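Local atomic coordinates of D-alanine--D-alanine ligase (Coxiella burnetii, PDB entry 3TQT), a protein that joins two D-alanines into D-alanyl-D-alanine at the expense of ATP, a step in making bacterial cell-wall peptidoglycan. Residues F103-H107 against I320-T324; A233-N237 against C296-A300; T77-G81 against L119-L123. All coordinates share one frame; numbering follows the deposited sequence.

Interaction 1 of 3, residues F103-H107 against I320-T324; sequences FPMVH and IPGFT
The imidazole of His-107 meets the 320-324 loop with its edge, where the carbonyl oxygens of Ile-320 and Pro-321 both lie near the ring plane; one face takes Met-105 O, 4.3 Å above the plane and offset toward the rim. ND1 donates to Ile-320 O at 2.8 Å with an N-H...O angle of 152°. The oxygen sits in the ring plane, yet the donor stands well above the plane of that carbonyl. Next to it, CE1 comes within 3.3 Å of Pro-321 O, while NE2 is hydrogen-bonded to Ser-24, which also holds Phe-323 N, so both ring nitrogens are engaged. The second flat group, Phe-323, has Met-105 CE 4.1 Å from its CD1. Met-105, folded at chi2 and chi3, lies between Ile-320 and Phe-323: SD is 3.7 Å from Ile-320 CG2 and 3.9 Å from Phe-323 CB. With CG2 anti to its backbone N, Ile-320 turns this methyl toward 103-107, also 3.7 Å from His-107 ND1. The contact joins strand 101-104 of the N-terminal domain, and the loop that follows it, to the loop after strand 312-318 of the ATP-grasp region, with helix 18-31 against Met-105 and helix 340-370 against Phe-323.

Interaction 2 of 3, residues A233-N237 against C296-A300; sequences AVLGN and CSGMA
Val-234 and Ala-300 form a hydrogen-bonded antiparallel pair in an inner ladder of the antiparallel sheet of the ATP-grasp region, between its central strand 228-236 and strand 298-306; the axes of 233-236 and 298-300 come within 4.6 Å. This is the regular, well-bonded end. Val-234 N donates to Ala-300 O at 2.8 Å, almost straight, and Ala-300 N returns a longer bond of 3.2 Å to Val-234 O. Both side chains lie on the face covered by helix 277-293, where Phe-291 reaches them. Leu-235 and Met-299, the non-hydrogen-bonded pair, turn to the other face, toward helix 340-370. With CG anti to the backbone N (chi1 173°), Leu-235 swings CD1 to 3.4 Å from Gly-298 O, the same oxygen that accepts Gly-236 N at 2.8 Å.

Toward the partly exposed Asn-237 the ladder becomes looser. Gly-298, with positive phi, is the middle of a classic gamma turn in which Met-299 N bonds Ser-297 O, and its own N-H makes only a weak, strongly bent bond to Gly-236 O. The amide of Asn-237 supplements it while anchoring at its other end, through ND2, to Leu-350 O of helix 340-370. Its OD1 accepts Gly-298 N at 3.1 Å, and the donor stands close to the line of the side-chain C=O, at 160°.

Interaction 3 of 3, residues T77-G81 against L119-L123; sequences TIAFG and LLELL
Ile-78 carries CG1 between its backbone N and carbonyl carbon (chi1 61°) and then runs straight out, so that CD1 heads for the helix; Leu-119, with CG anti to its N (chi1 173°), sends CD1 to meet it tip to tip. In the Rossmann-like N-terminal domain this joins the end of strand 74-78, in the mixed sheet, to the last turn of helix 115-122. The two CD1 methyls, of Ile-78 and Leu-119, are 3.3 Å apart, tighter than ordinary van der Waals contact, and their exact positions deserve some reserve.

Leu-123 lies just past the helix, its N bonded back to Leu-119 O. CD1 reaches Ile-78 CG2 at 4.1 Å, while CD2 touches both Ile-78 CD1 and Phe-80, 3.7 Å from Phe-80 CD1, the leucine crossing the phenylalanine at about a right angle. The Phe-80 ring has Ile-78 CG1 over one face, offset toward the rim, and Leu-122 CB at its edge, 4.3 Å from CE1. Trp-87 of strand 87-89 packs on both Ile-78 and Leu-123.

The cluster also belongs to the dimer interface. Phe-80 stacks on Trp-50 of the second subunit and Ile-78 packs on Ile-78 of that subunit; Thr-77 OG1 is hydrogen-bonded to Ile-78 O of the second subunit, and Ile-78 O to its Thr-77 OG1. Beside this apolar core one water bridges the two backbones: lying in the plane of the Phe-80 ring at its edge, it accepts Gly-81 N at 2.7 Å and is hydrogen-bonded to Leu-122 O at 2.6 Å.

Interactions 1 and 2 touch: Met-299 CE packs closely on Pro-321 CG (3.2 Å) and Phe-323 CE1 (3.3 Å), short values to be taken with some reserve, so that its side chain backs the loop that interaction 1 fastens to the N-terminal domain. Both lie close to the predicted metal sites, the side chain of Pro-321 being about 5 Å and that of Ala-300 about 6 Å from the side chain of Asn-318, a predicted ligand of the second magnesium. Interaction 3 is remote, its centre about 20 Å from that of interaction 1 and about 24 Å from that of interaction 2. Pro-104 CG packs on Leu-120 CD1 at 4.1 Å, bringing interaction 1 into touch with interaction 3.

Interaction 1 of 3, residues F103-H107 against I320-T324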
ATOM      1  N   PHE A 103      -3.375 -16.805  -4.723  1.00 20.60           N
ATOM      2  CA  PHE A 103      -2.075 -16.931  -4.113  1.00 21.01           C
ATOM      3  C   PHE A 103      -1.136 -16.051  -4.926  1.00 27.07           C
ATOM      4  O   PHE A 103      -0.639 -16.469  -5.960  1.00 24.31           O
ATOM      5  CB  PHE A 103      -1.636 -18.396  -4.178  1.00 30.54           C
ATOM      6  CG  PHE A 103      -0.791 -18.836  -3.018  1.00 26.48           C
ATOM      7  CD1 PHE A 103      -1.189 -19.898  -2.219  1.00 37.14           C
ATOM      8  CD2 PHE A 103       0.387 -18.180  -2.717  1.00 27.54           C
ATOM      9  CE1 PHE A 103      -0.414 -20.298  -1.159  1.00 25.99           C
ATOM     10  CE2 PHE A 103       1.167 -18.583  -1.661  1.00 32.02           C
ATOM     11  CZ  PHE A 103       0.764 -19.643  -0.882  1.00 30.01           C
ATOM     12  N   PRO A 104      -0.931 -14.801  -4.482  1.00 24.58           N
ATOM     13  CA  PRO A 104      -0.066 -13.915  -5.245  1.00 27.18           C
ATOM     14  C   PRO A 104       1.360 -14.437  -5.084  1.00 35.64           C
ATOM     15  O   PRO A 104       1.842 -14.581  -3.956  1.00 33.16           O
ATOM     16  CB  PRO A 104      -0.237 -12.554  -4.548  1.00 22.30           C
ATOM     17  CG  PRO A 104      -1.284 -12.742  -3.507  1.00 24.97           C
ATOM     18  CD  PRO A 104      -1.363 -14.196  -3.214  1.00 23.88           C
ATOM     19  N   MET A 105       2.020 -14.770  -6.185  1.00 21.63           N
ATOM     20  CA  MET A 105       3.354 -15.322  -6.060  1.00 20.80           C
ATOM     21  C   MET A 105       4.246 -14.622  -7.055  1.00 31.94           C
ATOM     22  O   MET A 105       5.119 -15.225  -7.669  1.00 37.89           O
ATOM     23  CB  MET A 105       3.354 -16.842  -6.235  1.00 28.78           C
ATOM     24  CG  MET A 105       4.677 -17.535  -5.867  1.00 30.40           C
ATOM     25  SD  MET A 105       5.434 -17.021  -4.295  1.00 35.51           S
ATOM     26  CE  MET A 105       4.018 -17.113  -3.183  1.00 26.94           C
ATOM     27  N   VAL A 106       3.993 -13.330  -7.205  1.00 23.04           N
ATOM     28  CA  VAL A 106       4.872 -12.455  -7.951  1.00 24.59           C
ATOM     29  C   VAL A 106       5.806 -11.766  -6.959  1.00 31.92           C
ATOM     30  O   VAL A 106       5.349 -11.047  -6.064  1.00 37.06           O
ATOM     31  CB  VAL A 106       4.071 -11.406  -8.730  1.00 24.41           C
ATOM     32  CG1 VAL A 106       5.011 -10.369  -9.339  1.00 25.07           C
ATOM     33  CG2 VAL A 106       3.231 -12.075  -9.801  1.00 32.29           C
ATOM     34  N   HIS A 107       7.107 -12.006  -7.103  1.00 33.81           N
ATOM     35  CA  HIS A 107       8.111 -11.377  -6.241  1.00 31.89           C
ATOM     36  C   HIS A 107       8.481  -9.992  -6.756  1.00 35.14           C
ATOM     37  O   HIS A 107       8.499  -9.751  -7.962  1.00 34.24           O
ATOM     38  CB  HIS A 107       9.390 -12.226  -6.155  1.00 30.83           C
ATOM     39  CG  HIS A 107       9.147 -13.677  -5.861  1.00 40.96           C
ATOM     40  ND1 HIS A 107       8.646 -14.125  -4.657  1.00 35.10           N
ATOM     41  CD2 HIS A 107       9.357 -14.784  -6.615  1.00 42.94           C
ATOM     42  CE1 HIS A 107       8.542 -15.444  -4.687  1.00 35.58           C
ATOM     43  NE2 HIS A 107       8.969 -15.867  -5.862  1.00 37.22           N
ATOM     44  N   ILE A 320       6.489 -11.632   0.095  1.00 23.19           N
ATOM     45  CA  ILE A 320       6.355 -12.726  -0.870  1.00 31.19           C
ATOM     46  C   ILE A 320       7.737 -13.349  -1.056  1.00 29.97           C
ATOM     47  O   ILE A 320       8.416 -13.125  -2.055  1.00 27.59           O
ATOM     48  CB  ILE A 320       5.709 -12.288  -2.219  1.00 33.36           C
ATOM     49  CG1 ILE A 320       4.475 -11.403  -1.974  1.00 38.58           C
ATOM     50  CG2 ILE A 320       5.328 -13.510  -3.087  1.00 27.70           C
ATOM     51  CD1 ILE A 320       3.245 -12.133  -1.440  1.00 42.47           C
ATOM     52  N   PRO A 321       8.172 -14.112  -0.053  1.00 24.87           N
ATOM     53  CA  PRO A 321       9.486 -14.752  -0.101  1.00 21.78           C
ATOM     54  C   PRO A 321       9.485 -15.846  -1.151  1.00 23.97           C
ATOM     55  O   PRO A 321       8.404 -16.303  -1.534  1.00 22.97           O
ATOM     56  CB  PRO A 321       9.616 -15.366   1.285  1.00 20.53           C
ATOM     57  CG  PRO A 321       8.229 -15.607   1.724  1.00 23.03           C
ATOM     58  CD  PRO A 321       7.414 -14.487   1.152  1.00 24.22           C
ATOM     59  N   GLY A 322      10.668 -16.244  -1.612  1.00 23.88           N
ATOM     60  CA  GLY A 322      10.777 -17.364  -2.526  1.00 30.51           C
ATOM     61  C   GLY A 322      10.018 -18.549  -1.969  1.00 23.08           C
ATOM     62  O   GLY A 322       9.981 -18.754  -0.758  1.00 22.85           O
ATOM     63  N   PHE A 323       9.403 -19.327  -2.850  1.00 23.45           N
ATOM     64  CA  PHE A 323       8.582 -20.447  -2.410  1.00 24.93           C
ATOM     65  C   PHE A 323       8.875 -21.694  -3.232  1.00 27.56           C
ATOM     66  O   PHE A 323       8.066 -22.631  -3.281  1.00 26.95           O
ATOM     67  CB  PHE A 323       7.099 -20.078  -2.490  1.00 25.87           C
ATOM     68  CG  PHE A 323       6.358 -20.299  -1.217  1.00 21.50           C
ATOM     69  CD1 PHE A 323       6.074 -19.234  -0.372  1.00 23.36           C
ATOM     70  CD2 PHE A 323       5.967 -21.575  -0.842  1.00 26.64           C
ATOM     71  CE1 PHE A 323       5.372 -19.436   0.809  1.00 30.06           C
ATOM     72  CE2 PHE A 323       5.267 -21.785   0.343  1.00 29.17           C
ATOM     73  CZ  PHE A 323       4.967 -20.715   1.161  1.00 29.52           C
ATOM     74  N   THR A 324      10.040 -21.705  -3.881  1.00 26.35           N
ATOM     75  CA  THR A 324      10.490 -22.881  -4.604  1.00 27.39           C
ATOM     76  C   THR A 324      10.772 -23.972  -3.590  1.00 28.06           C
ATOM     77  O   THR A 324      10.838 -23.711  -2.399  1.00 21.92           O
ATOM     78  CB  THR A 324      11.778 -22.603  -5.409  1.00 29.58           C
ATOM     79  OG1 THR A 324      12.914 -22.671  -4.541  1.00 27.49           O
ATOM     80  CG2 THR A 324      11.704 -21.225  -6.051  1.00 31.10           C
TER

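Interaction 2 of 3, residues A233-N237 against C296-A300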
ATOM      1  N   ALA A 233      10.751 -17.675   9.378  1.00 22.28           N
ATOM      2  CA  ALA A 233       9.495 -17.686   8.653  1.00 22.68           C
ATOM      3  C   ALA A 233       8.374 -17.487   9.652  1.00 25.67           C
ATOM      4  O   ALA A 233       8.301 -18.188  10.655  1.00 23.59           O
ATOM      5  CB  ALA A 233       9.318 -18.996   7.919  1.00 22.94           C
ATOM      6  N   VAL A 234       7.516 -16.513   9.376  1.00 20.34           N
ATOM      7  CA  VAL A 234       6.357 -16.240  10.221  1.00 23.53           C
ATOM      8  C   VAL A 234       5.077 -16.607   9.474  1.00 21.07           C
ATOM      9  O   VAL A 234       4.948 -16.383   8.265  1.00 20.78           O
ATOM     10  CB  VAL A 234       6.317 -14.763  10.648  1.00 20.56           C
ATOM     11  CG1 VAL A 234       5.080 -14.474  11.506  1.00 17.36           C
ATOM     12  CG2 VAL A 234       7.585 -14.404  11.410  1.00 23.34           C
ATOM     13  N   LEU A 235       4.141 -17.198  10.201  1.00 19.11           N
ATOM     14  CA  LEU A 235       2.875 -17.625   9.616  1.00 20.15           C
ATOM     15  C   LEU A 235       1.733 -17.268  10.539  1.00 19.77           C
ATOM     16  O   LEU A 235       1.767 -17.567  11.734  1.00 22.44           O
ATOM     17  CB  LEU A 235       2.892 -19.128   9.410  1.00 20.45           C
ATOM     18  CG  LEU A 235       1.599 -19.788   8.956  1.00 19.84           C
ATOM     19  CD1 LEU A 235       1.278 -19.391   7.527  1.00 19.58           C
ATOM     20  CD2 LEU A 235       1.780 -21.297   9.076  1.00 25.18           C
ATOM     21  N   GLY A 236       0.711 -16.632   9.979  1.00 19.26           N
ATOM     22  CA  GLY A 236      -0.485 -16.354  10.747  1.00 22.78           C
ATOM     23  C   GLY A 236      -1.095 -15.023  10.376  1.00 21.64           C
ATOM     24  O   GLY A 236      -0.568 -14.300   9.536  1.00 23.62           O
ATOM     25  N   ASN A 237      -2.211 -14.710  11.025  1.00 25.21           N
ATOM     26  CA  ASN A 237      -2.842 -13.417  10.896  1.00 24.62           C
ATOM     27  C   ASN A 237      -2.636 -12.709  12.215  1.00 31.32           C
ATOM     28  O   ASN A 237      -1.600 -12.098  12.429  1.00 29.29           O
ATOM     29  CB  ASN A 237      -4.337 -13.570  10.586  1.00 28.25           C
ATOM     30  CG  ASN A 237      -4.595 -13.878   9.122  1.00 28.35           C
ATOM     31  OD1 ASN A 237      -3.726 -13.654   8.280  1.00 24.76           O
ATOM     32  ND2 ASN A 237      -5.793 -14.385   8.810  1.00 23.12           N
ATOM     33  N   CYS A 296       1.222  -7.230   9.122  1.00 21.48           N
ATOM     34  CA  CYS A 296       1.290  -8.249   8.096  1.00 17.57           C
ATOM     35  C   CYS A 296       0.180  -9.284   8.290  1.00 18.92           C
ATOM     36  O   CYS A 296      -0.445  -9.377   9.357  1.00 17.87           O
ATOM     37  CB  CYS A 296       2.654  -8.933   8.121  1.00 19.47           C
ATOM     38  SG  CYS A 296       3.058  -9.673   6.562  1.00 23.10           S
ATOM     39  N   SER A 297      -0.068 -10.041   7.233  1.00 17.70           N
ATOM     40  CA  SER A 297      -1.059 -11.098   7.253  1.00 21.71           C
ATOM     41  C   SER A 297      -0.499 -12.264   6.503  1.00 21.71           C
ATOM     42  O   SER A 297       0.280 -12.085   5.559  1.00 23.84           O
ATOM     43  CB  SER A 297      -2.343 -10.644   6.549  1.00 17.85           C
ATOM     44  OG  SER A 297      -3.054  -9.743   7.354  1.00 33.02           O
ATOM     45  N   GLY A 298      -0.896 -13.458   6.929  1.00 19.11           N
ATOM     46  CA  GLY A 298      -0.560 -14.688   6.235  1.00 18.62           C
ATOM     47  C   GLY A 298       0.866 -15.136   6.484  1.00 25.33           C
ATOM     48  O   GLY A 298       1.116 -16.055   7.261  1.00 19.74           O
ATOM     49  N   MET A 299       1.810 -14.467   5.833  1.00 21.23           N
ATOM     50  CA  MET A 299       3.207 -14.893   5.910  1.00 20.14           C
ATOM     51  C   MET A 299       4.202 -13.759   5.728  1.00 20.81           C
ATOM     52  O   MET A 299       3.930 -12.767   5.049  1.00 19.51           O
ATOM     53  CB  MET A 299       3.475 -15.939   4.834  1.00 24.21           C
ATOM     54  CG  MET A 299       3.077 -15.462   3.439  1.00 23.06           C
ATOM     55  SD  MET A 299       3.695 -16.527   2.123  1.00 30.17           S
ATOM     56  CE  MET A 299       5.358 -16.768   2.693  1.00 60.79           C
ATOM     57  N   ALA A 300       5.373 -13.931   6.328  1.00 21.34           N
ATOM     58  CA  ALA A 300       6.503 -13.068   6.046  1.00 20.68           C
ATOM     59  C   ALA A 300       7.766 -13.844   6.358  1.00 19.80           C
ATOM     60  O   ALA A 300       7.799 -14.640   7.292  1.00 22.73           O
ATOM     61  CB  ALA A 300       6.452 -11.822   6.901  1.00 17.70           C
TER

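Interaction 3 of 3, residues T77-G81 against L119-L123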
ATOM      1  N   THR A  77      -8.900 -11.233 -18.963  1.00 26.33           N
ATOM      2  CA  THR A  77      -8.931 -10.006 -18.209  1.00 26.24           C
ATOM      3  C   THR A  77      -9.743 -10.282 -16.955  1.00 24.48           C
ATOM      4  O   THR A  77      -9.946 -11.434 -16.595  1.00 28.61           O
ATOM      5  CB  THR A  77      -9.478  -8.836 -19.014  1.00 29.37           C
ATOM      6  OG1 THR A  77      -9.382  -7.649 -18.218  1.00 37.55           O
ATOM      7  CG2 THR A  77     -10.927  -9.083 -19.428  1.00 27.76           C
ATOM      8  N   ILE A  78     -10.183  -9.242 -16.271  1.00 22.41           N
ATOM      9  CA  ILE A  78     -10.872  -9.452 -15.017  1.00 27.40           C
ATOM     10  C   ILE A  78     -12.317  -8.996 -15.133  1.00 25.31           C
ATOM     11  O   ILE A  78     -12.664  -8.205 -15.998  1.00 37.71           O
ATOM     12  CB  ILE A  78     -10.159  -8.754 -13.831  1.00 29.13           C
ATOM     13  CG1 ILE A  78     -10.093  -7.252 -14.054  1.00 32.92           C
ATOM     14  CG2 ILE A  78      -8.763  -9.327 -13.632  1.00 26.10           C
ATOM     15  CD1 ILE A  78      -9.335  -6.525 -12.981  1.00 40.48           C
ATOM     16  N   ALA A  79     -13.158  -9.513 -14.260  1.00 26.91           N
ATOM     17  CA  ALA A  79     -14.553  -9.139 -14.259  1.00 27.06           C
ATOM     18  C   ALA A  79     -14.862  -8.435 -12.948  1.00 28.20           C
ATOM     19  O   ALA A  79     -15.107  -9.083 -11.937  1.00 31.95           O
ATOM     20  CB  ALA A  79     -15.409 -10.373 -14.422  1.00 31.40           C
ATOM     21  N   PHE A  80     -14.831  -7.108 -12.955  1.00 25.24           N
ATOM     22  CA  PHE A  80     -15.145  -6.361 -11.743  1.00 25.18           C
ATOM     23  C   PHE A  80     -16.540  -6.677 -11.248  1.00 25.65           C
ATOM     24  O   PHE A  80     -17.463  -6.861 -12.040  1.00 31.02           O
ATOM     25  CB  PHE A  80     -15.005  -4.860 -11.971  1.00 27.79           C
ATOM     26  CG  PHE A  80     -13.587  -4.405 -12.078  1.00 26.71           C
ATOM     27  CD1 PHE A  80     -12.743  -4.487 -10.989  1.00 24.86           C
ATOM     28  CD2 PHE A  80     -13.091  -3.920 -13.272  1.00 39.31           C
ATOM     29  CE1 PHE A  80     -11.429  -4.079 -11.083  1.00 36.42           C
ATOM     30  CE2 PHE A  80     -11.777  -3.507 -13.373  1.00 45.63           C
ATOM     31  CZ  PHE A  80     -10.947  -3.587 -12.275  1.00 38.61           C
ATOM     32  N   GLY A  81     -16.691  -6.749  -9.936  1.00 29.38           N
ATOM     33  CA  GLY A  81     -18.000  -6.947  -9.343  1.00 35.55           C
ATOM     34  C   GLY A  81     -18.352  -8.415  -9.230  1.00 46.49           C
ATOM     35  O   GLY A  81     -19.100  -8.805  -8.338  1.00 57.16           O
ATOM     36  N   LEU A 119      -5.381  -4.726  -6.691  1.00 18.74           N
ATOM     37  CA  LEU A 119      -6.309  -5.244  -7.687  1.00 21.73           C
ATOM     38  C   LEU A 119      -7.194  -6.301  -7.050  1.00 24.87           C
ATOM     39  O   LEU A 119      -8.411  -6.334  -7.264  1.00 20.03           O
ATOM     40  CB  LEU A 119      -5.556  -5.838  -8.880  1.00 25.36           C
ATOM     41  CG  LEU A 119      -6.451  -6.555  -9.891  1.00 25.29           C
ATOM     42  CD1 LEU A 119      -7.656  -5.684 -10.228  1.00 30.64           C
ATOM     43  CD2 LEU A 119      -5.649  -6.918 -11.147  1.00 30.15           C
ATOM     44  N   LEU A 120      -6.581  -7.152  -6.239  1.00 16.13           N
ATOM     45  CA  LEU A 120      -7.311  -8.236  -5.602  1.00 16.58           C
ATOM     46  C   LEU A 120      -8.315  -7.700  -4.593  1.00 20.63           C
ATOM     47  O   LEU A 120      -9.400  -8.266  -4.443  1.00 23.11           O
ATOM     48  CB  LEU A 120      -6.353  -9.242  -4.954  1.00 19.23           C
ATOM     49  CG  LEU A 120      -5.431  -9.976  -5.936  1.00 21.89           C
ATOM     50  CD1 LEU A 120      -4.467 -10.849  -5.176  1.00 22.16           C
ATOM     51  CD2 LEU A 120      -6.249 -10.808  -6.928  1.00 20.68           C
ATOM     52  N   GLU A 121      -7.966  -6.612  -3.907  1.00 18.95           N
ATOM     53  CA  GLU A 121      -8.924  -5.943  -3.031  1.00 20.33           C
ATOM     54  C   GLU A 121     -10.090  -5.391  -3.843  1.00 24.60           C
ATOM     55  O   GLU A 121     -11.242  -5.494  -3.433  1.00 22.68           O
ATOM     56  CB  GLU A 121      -8.278  -4.800  -2.250  1.00 19.29           C
ATOM     57  CG  GLU A 121      -7.236  -5.242  -1.255  1.00 18.67           C
ATOM     58  CD  GLU A 121      -7.828  -5.838  -0.004  1.00 31.08           C
ATOM     59  OE1 GLU A 121      -9.066  -5.787   0.164  1.00 30.23           O
ATOM     60  OE2 GLU A 121      -7.046  -6.361   0.816  1.00 27.42           O
ATOM     61  N   LEU A 122      -9.794  -4.801  -4.994  1.00 20.23           N
ATOM     62  CA  LEU A 122     -10.851  -4.222  -5.821  1.00 21.12           C
ATOM     63  C   LEU A 122     -11.787  -5.310  -6.343  1.00 27.08           C
ATOM     64  O   LEU A 122     -12.963  -5.055  -6.605  1.00 29.11           O
ATOM     65  CB  LEU A 122     -10.253  -3.465  -7.000  1.00 22.84           C
ATOM     66  CG  LEU A 122      -9.560  -2.159  -6.640  1.00 25.35           C
ATOM     67  CD1 LEU A 122      -8.767  -1.675  -7.839  1.00 29.25           C
ATOM     68  CD2 LEU A 122     -10.613  -1.136  -6.236  1.00 24.90           C
ATOM     69  N   LEU A 123     -11.251  -6.514  -6.509  1.00 25.14           N
ATOM     70  CA  LEU A 123     -12.045  -7.657  -6.960  1.00 24.27           C
ATOM     71  C   LEU A 123     -12.723  -8.360  -5.790  1.00 26.91           C
ATOM     72  O   LEU A 123     -13.461  -9.328  -5.986  1.00 28.01           O
ATOM     73  CB  LEU A 123     -11.178  -8.658  -7.718  1.00 22.08           C
ATOM     74  CG  LEU A 123     -10.607  -8.204  -9.060  1.00 22.27           C
ATOM     75  CD1 LEU A 123      -9.765  -9.293  -9.644  1.00 21.03           C
ATOM     76  CD2 LEU A 123     -11.720  -7.853 -10.016  1.00 26.12           C
TER
HETATM   77  O   HOH W   1     -14.989  -5.721  -8.131  1.00 33.78           O